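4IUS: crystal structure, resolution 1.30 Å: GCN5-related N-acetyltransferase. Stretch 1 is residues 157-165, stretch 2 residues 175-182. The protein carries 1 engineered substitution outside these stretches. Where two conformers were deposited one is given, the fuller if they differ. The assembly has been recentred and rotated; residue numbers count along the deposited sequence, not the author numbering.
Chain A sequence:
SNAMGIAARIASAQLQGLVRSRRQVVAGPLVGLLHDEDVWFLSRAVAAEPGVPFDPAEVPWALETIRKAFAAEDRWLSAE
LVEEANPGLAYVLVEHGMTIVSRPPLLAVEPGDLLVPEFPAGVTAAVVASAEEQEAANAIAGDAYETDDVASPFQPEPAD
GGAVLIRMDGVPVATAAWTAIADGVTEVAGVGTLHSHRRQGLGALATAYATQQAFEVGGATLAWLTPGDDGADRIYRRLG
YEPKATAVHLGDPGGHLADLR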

ATOM      1  N   GLU A 157      -3.639  11.542  15.045  1.00 13.61           N
ATOM      2  CA  GLU A 157      -3.899  12.501  13.962  0.60 13.70           C
ATOM      3  C   GLU A 157      -4.299  11.792  12.669  1.00 12.36           C
ATOM      4  O   GLU A 157      -3.471  11.116  12.045  1.00 13.08           O
ATOM      5  CB  GLU A 157      -2.681  13.384  13.724  0.60 16.49           C
ATOM      6  CG  GLU A 157      -2.811  14.330  12.518  0.60 19.16           C
ATOM      7  CD  GLU A 157      -4.123  15.130  12.474  0.60 20.29           C
ATOM      8  OE1 GLU A 157      -4.817  15.113  11.427  0.60 15.47           O
ATOM      9  OE2 GLU A 157      -4.457  15.784  13.500  0.60 26.83           O
ATOM     10  N   PRO A 158      -5.554  11.998  12.221  1.00 12.82           N
ATOM     11  CA  PRO A 158      -5.983  11.240  11.057  1.00 12.46           C
ATOM     12  C   PRO A 158      -5.252  11.543   9.757  1.00 12.54           C
ATOM     13  O   PRO A 158      -5.123  10.680   8.888  1.00 12.00           O
ATOM     14  CB  PRO A 158      -7.479  11.588  10.920  1.00 14.26           C
ATOM     15  CG  PRO A 158      -7.672  12.836  11.680  1.00 18.58           C
ATOM     16  CD  PRO A 158      -6.669  12.774  12.789  1.00 16.08           C
ATOM     17  N   ALA A 159      -4.732  12.753   9.617  1.00 12.57           N
ATOM     18  CA  ALA A 159      -3.918  13.079   8.447  1.00 12.25           C
ATOM     19  C   ALA A 159      -2.647  12.219   8.385  1.00 11.87           C
ATOM     20  O   ALA A 159      -2.052  12.112   7.321  1.00 13.70           O
ATOM     21  CB  ALA A 159      -3.555  14.567   8.423  1.00 13.86           C
ATOM     22  N   ASP A 160      -2.216  11.664   9.513  1.00 11.57           N
ATOM     23  CA  ASP A 160      -1.019  10.825   9.603  1.00 12.15           C
ATOM     24  C   ASP A 160      -1.325   9.328   9.566  1.00 11.46           C
ATOM     25  O   ASP A 160      -0.445   8.493   9.795  1.00 12.71           O
ATOM     26  CB  ASP A 160      -0.177  11.213  10.824  1.00 13.76           C
ATOM     27  CG  ASP A 160       0.396  12.617  10.720  1.00 17.21           C
ATOM     28  OD1 ASP A 160       0.370  13.195   9.593  1.00 24.04           O
ATOM     29  OD2 ASP A 160       0.884  13.163  11.768  1.00 23.25           O
ATOM     30  N   GLY A 161      -2.566   9.015   9.219  1.00 10.59           N
ATOM     31  CA  GLY A 161      -3.006   7.646   9.070  1.00 10.49           C
ATOM     32  C   GLY A 161      -4.036   7.297  10.125  1.00  9.37           C
ATOM     33  O   GLY A 161      -4.195   7.984  11.135  1.00 11.88           O
ATOM     34  N   GLY A 162      -4.671   6.162   9.963  1.00  8.06           N
ATOM     35  CA  GLY A 162      -5.602   5.675  10.934  1.00  8.39           C
ATOM     36  C   GLY A 162      -6.154   4.318  10.560  1.00  6.80           C
ATOM     37  O   GLY A 162      -5.773   3.735   9.567  1.00  8.27           O
ATOM     38  N   ALA A 163      -7.073   3.839  11.379  1.00  7.12           N
ATOM     39  CA  ALA A 163      -7.705   2.566  11.136  1.00  6.59           C
ATOM     40  C   ALA A 163      -9.122   2.592  11.673  1.00  6.29           C
ATOM     41  O   ALA A 163      -9.468   3.463  12.457  1.00  7.29           O
ATOM     42  CB  ALA A 163      -6.890   1.397  11.697  1.00  8.18           C
ATOM     43  N   VAL A 164      -9.895   1.578  11.294  1.00  6.51           N
ATOM     44  CA  VAL A 164     -11.281   1.428  11.742  1.00  6.40           C
ATOM     45  C   VAL A 164     -11.515  -0.022  12.175  1.00  6.01           C
ATOM     46  O   VAL A 164     -10.853  -0.927  11.684  1.00  7.44           O
ATOM     47  CB  VAL A 164     -12.302   1.849  10.644  1.00  6.73           C
ATOM     48  CG1 VAL A 164     -11.986   3.253  10.136  1.00  9.02           C
ATOM     49  CG2 VAL A 164     -12.405   0.817   9.527  1.00  8.55           C
ATOM     50  N   LEU A 165     -12.467  -0.187  13.069  1.00  6.00           N
ATOM     51  CA  LEU A 165     -12.988  -1.496  13.419  1.00  6.73           C
ATOM     52  C   LEU A 165     -14.466  -1.537  13.112  1.00  6.40           C
ATOM     53  O   LEU A 165     -15.234  -0.635  13.481  1.00  7.46           O
ATOM     54  CB  LEU A 165     -12.760  -1.762  14.924  1.00  6.86           C
ATOM     55  CG  LEU A 165     -11.282  -1.941  15.320  1.00  7.51           C
ATOM     56  CD1 LEU A 165     -11.143  -1.996  16.840  1.00  9.73           C
ATOM     57  CD2 LEU A 165     -10.646  -3.178  14.678  1.00  9.84           C
TER
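Stretch 2 175-182: TAAWTAIA

Stretch 2 lies beside stretch 1, and for most of its length the two pair as antiparallel β-strands. Residues 175-179 are extended and continue a strand that begins earlier in the chain. Their axis makes an angle of 168° with that of residues 161-165, N-to-C direction against N-to-C direction, and the axes approach to 4.6 Å. Thr-175 sits across from Leu-165, Ala-176 from Val-164, Ala-177 from Ala-163 and Trp-178 from Gly-162.

The main feature of the fit is a large bump over a bare stretch of backbone. Trp-178, with chi1 at 69° (p) and chi2 at 96°, lays its indole across Gly-162. The CA of Gly-162 is 3.6 Å from the centroid of the six-membered ring of Trp-178 and 8° off the ring normal, a CH-pi contact over the face. Gly-162 has no side chain, and this is the hollow the ring fills. A CB placed there would lie 2.4 Å from CZ2 of Trp-178, a clash.

The edge of the indole is also held. NE1 of Trp-178 donates a hydrogen bond to O of Pro-158 at 2.9 Å, at the edge of the ring and near its plane. CB of Pro-158 lies 4.0 Å from CZ2 of Trp-178. Further along, CG1 of Val-164 meets CZ3 of Trp-178 at 3.9 Å. Trp-178 has 108 Å² covered by stretch 1, out of 571 Å² buried on both sides together.

Gly-161 is also tightly placed. Its CA is 3.2 Å from O of Trp-178, and its phi/psi of 114/169 by itself calls for glycine.

Backbone hydrogen bonds set the register. N of Gly-162 bonds O of Trp-178 at 3.1 Å, and N of Trp-178 bonds O of Gly-162 at 2.9 Å. N of Val-164 bonds O of Ala-176 at 2.9 Å. The return bond, from N of Ala-176 to O of Val-164, is weak at 3.5 Å. OG1 of Thr-175 also donates to O of Val-164, at 2.8 Å.

On the sheet face opposite Trp-178, the small CB groups of Ala-163 and Ala-177 are 3.9 Å apart. On the same face, CD2 of Leu-165 comes to 3.9 Å from OG1 of Thr-175.

Towards its end, stretch 2 stays alongside Ala-159 and Asp-160. N of Ile-181 donates to O of Ala-159 at 3.0 Å. CB of Ala-180 packs 3.4 Å from O of Asp-160. Water 1 links the two stretches here, 2.8 Å from O of Ala-159 and 2.7 Å from O of Ile-181.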

ATOM      1  N   THR A 175     -11.610  -5.004   9.887  1.00  6.42           N
ATOM      2  CA  THR A 175     -10.799  -3.816  10.008  1.00  6.53           C
ATOM      3  C   THR A 175     -10.285  -3.361   8.637  1.00  5.71           C
ATOM      4  O   THR A 175     -10.255  -4.142   7.689  1.00  6.81           O
ATOM      5  CB  THR A 175      -9.574  -4.107  10.945  1.00  7.73           C
ATOM      6  OG1 THR A 175      -8.891  -2.874  11.234  1.00  7.42           O
ATOM      7  CG2 THR A 175      -8.577  -5.078  10.387  1.00  8.61           C
ATOM      8  N   ALA A 176      -9.875  -2.109   8.557  1.00  6.44           N
ATOM      9  CA  ALA A 176      -9.156  -1.520   7.419  1.00  6.03           C
ATOM     10  C   ALA A 176      -8.437  -0.271   7.929  1.00  6.37           C
ATOM     11  O   ALA A 176      -8.798   0.263   8.955  1.00  7.59           O
ATOM     12  CB  ALA A 176     -10.118  -1.151   6.273  1.00  8.70           C
ATOM     13  N   ALA A 177      -7.415   0.135   7.205  1.00  7.16           N
ATOM     14  CA  ALA A 177      -6.578   1.261   7.627  1.00  7.09           C
ATOM     15  C   ALA A 177      -6.290   2.152   6.438  1.00  7.74           C
ATOM     16  O   ALA A 177      -6.413   1.716   5.266  1.00  8.87           O
ATOM     17  CB  ALA A 177      -5.266   0.701   8.176  1.00  8.83           C
ATOM     18  N   TRP A 178      -5.886   3.387   6.730  1.00  7.96           N
ATOM     19  CA  TRP A 178      -5.413   4.291   5.696  1.00  8.31           C
ATOM     20  C   TRP A 178      -4.044   4.832   6.097  1.00  7.56           C
ATOM     21  O   TRP A 178      -3.754   5.053   7.267  1.00  8.82           O
ATOM     22  CB  TRP A 178      -6.414   5.440   5.435  1.00  9.39           C
ATOM     23  CG  TRP A 178      -6.580   6.481   6.523  1.00  8.44           C
ATOM     24  CD1 TRP A 178      -5.945   7.692   6.611  1.00  8.61           C
ATOM     25  CD2 TRP A 178      -7.527   6.447   7.630  1.00  8.14           C
ATOM     26  NE1 TRP A 178      -6.376   8.376   7.695  1.00  9.69           N
ATOM     27  CE2 TRP A 178      -7.335   7.659   8.361  1.00  8.88           C
ATOM     28  CE3 TRP A 178      -8.438   5.512   8.115  1.00  8.99           C
ATOM     29  CZ2 TRP A 178      -8.055   7.943   9.502  1.00 10.52           C
ATOM     30  CZ3 TRP A 178      -9.175   5.822   9.264  1.00  9.93           C
ATOM     31  CH2 TRP A 178      -8.967   7.004   9.951  1.00 11.07           C
ATOM     32  N   THR A 179      -3.198   5.053   5.104  1.00  9.20           N
ATOM     33  CA  THR A 179      -1.901   5.597   5.320  1.00  9.38           C
ATOM     34  C   THR A 179      -1.920   7.112   5.490  1.00 10.53           C
ATOM     35  O   THR A 179      -2.866   7.776   5.094  1.00 10.25           O
ATOM     36  CB  THR A 179      -0.917   5.244   4.178  1.00 10.43           C
ATOM     37  OG1 THR A 179      -1.391   5.886   2.987  1.00 10.96           O
ATOM     38  CG2 THR A 179      -0.818   3.754   3.976  1.00 12.97           C
ATOM     39  N   ALA A 180      -0.848   7.642   6.078  1.00 10.36           N
ATOM     40  CA  ALA A 180      -0.651   9.068   6.146  1.00 10.28           C
ATOM     41  C   ALA A 180      -0.835   9.677   4.759  1.00 11.63           C
ATOM     42  O   ALA A 180      -0.292   9.196   3.754  1.00 14.68           O
ATOM     43  CB  ALA A 180       0.732   9.374   6.679  1.00 13.34           C
ATOM     44  N   ILE A 181      -1.522  10.814   4.699  1.00 10.47           N
ATOM     45  CA  ILE A 181      -1.803  11.480   3.441  1.00 11.49           C
ATOM     46  C   ILE A 181      -0.503  12.098   2.916  1.00 11.94           C
ATOM     47  O   ILE A 181       0.298  12.629   3.690  1.00 13.92           O
ATOM     48  CB  ILE A 181      -2.922  12.516   3.606  1.00 12.78           C
ATOM     49  CG1 ILE A 181      -4.314  11.875   3.662  1.00 13.62           C
ATOM     50  CG2 ILE A 181      -2.872  13.580   2.491  1.00 16.51           C
ATOM     51  CD1 ILE A 181      -4.639  10.855   4.730  1.00 13.66           C
ATOM     52  N   ALA A 182      -0.334  12.052   1.604  1.00 11.08           N
ATOM     53  CA  ALA A 182       0.746  12.728   0.890  1.00 12.22           C
ATOM     54  C   ALA A 182       0.131  13.305  -0.383  1.00 11.70           C
ATOM     55  O   ALA A 182      -0.432  12.584  -1.168  1.00 10.76           O
ATOM     56  CB  ALA A 182       1.871  11.746   0.572  1.00 13.58           C
TER
HETATM   57  O   HOH W   1       0.252  13.381   6.319  1.00 22.56           O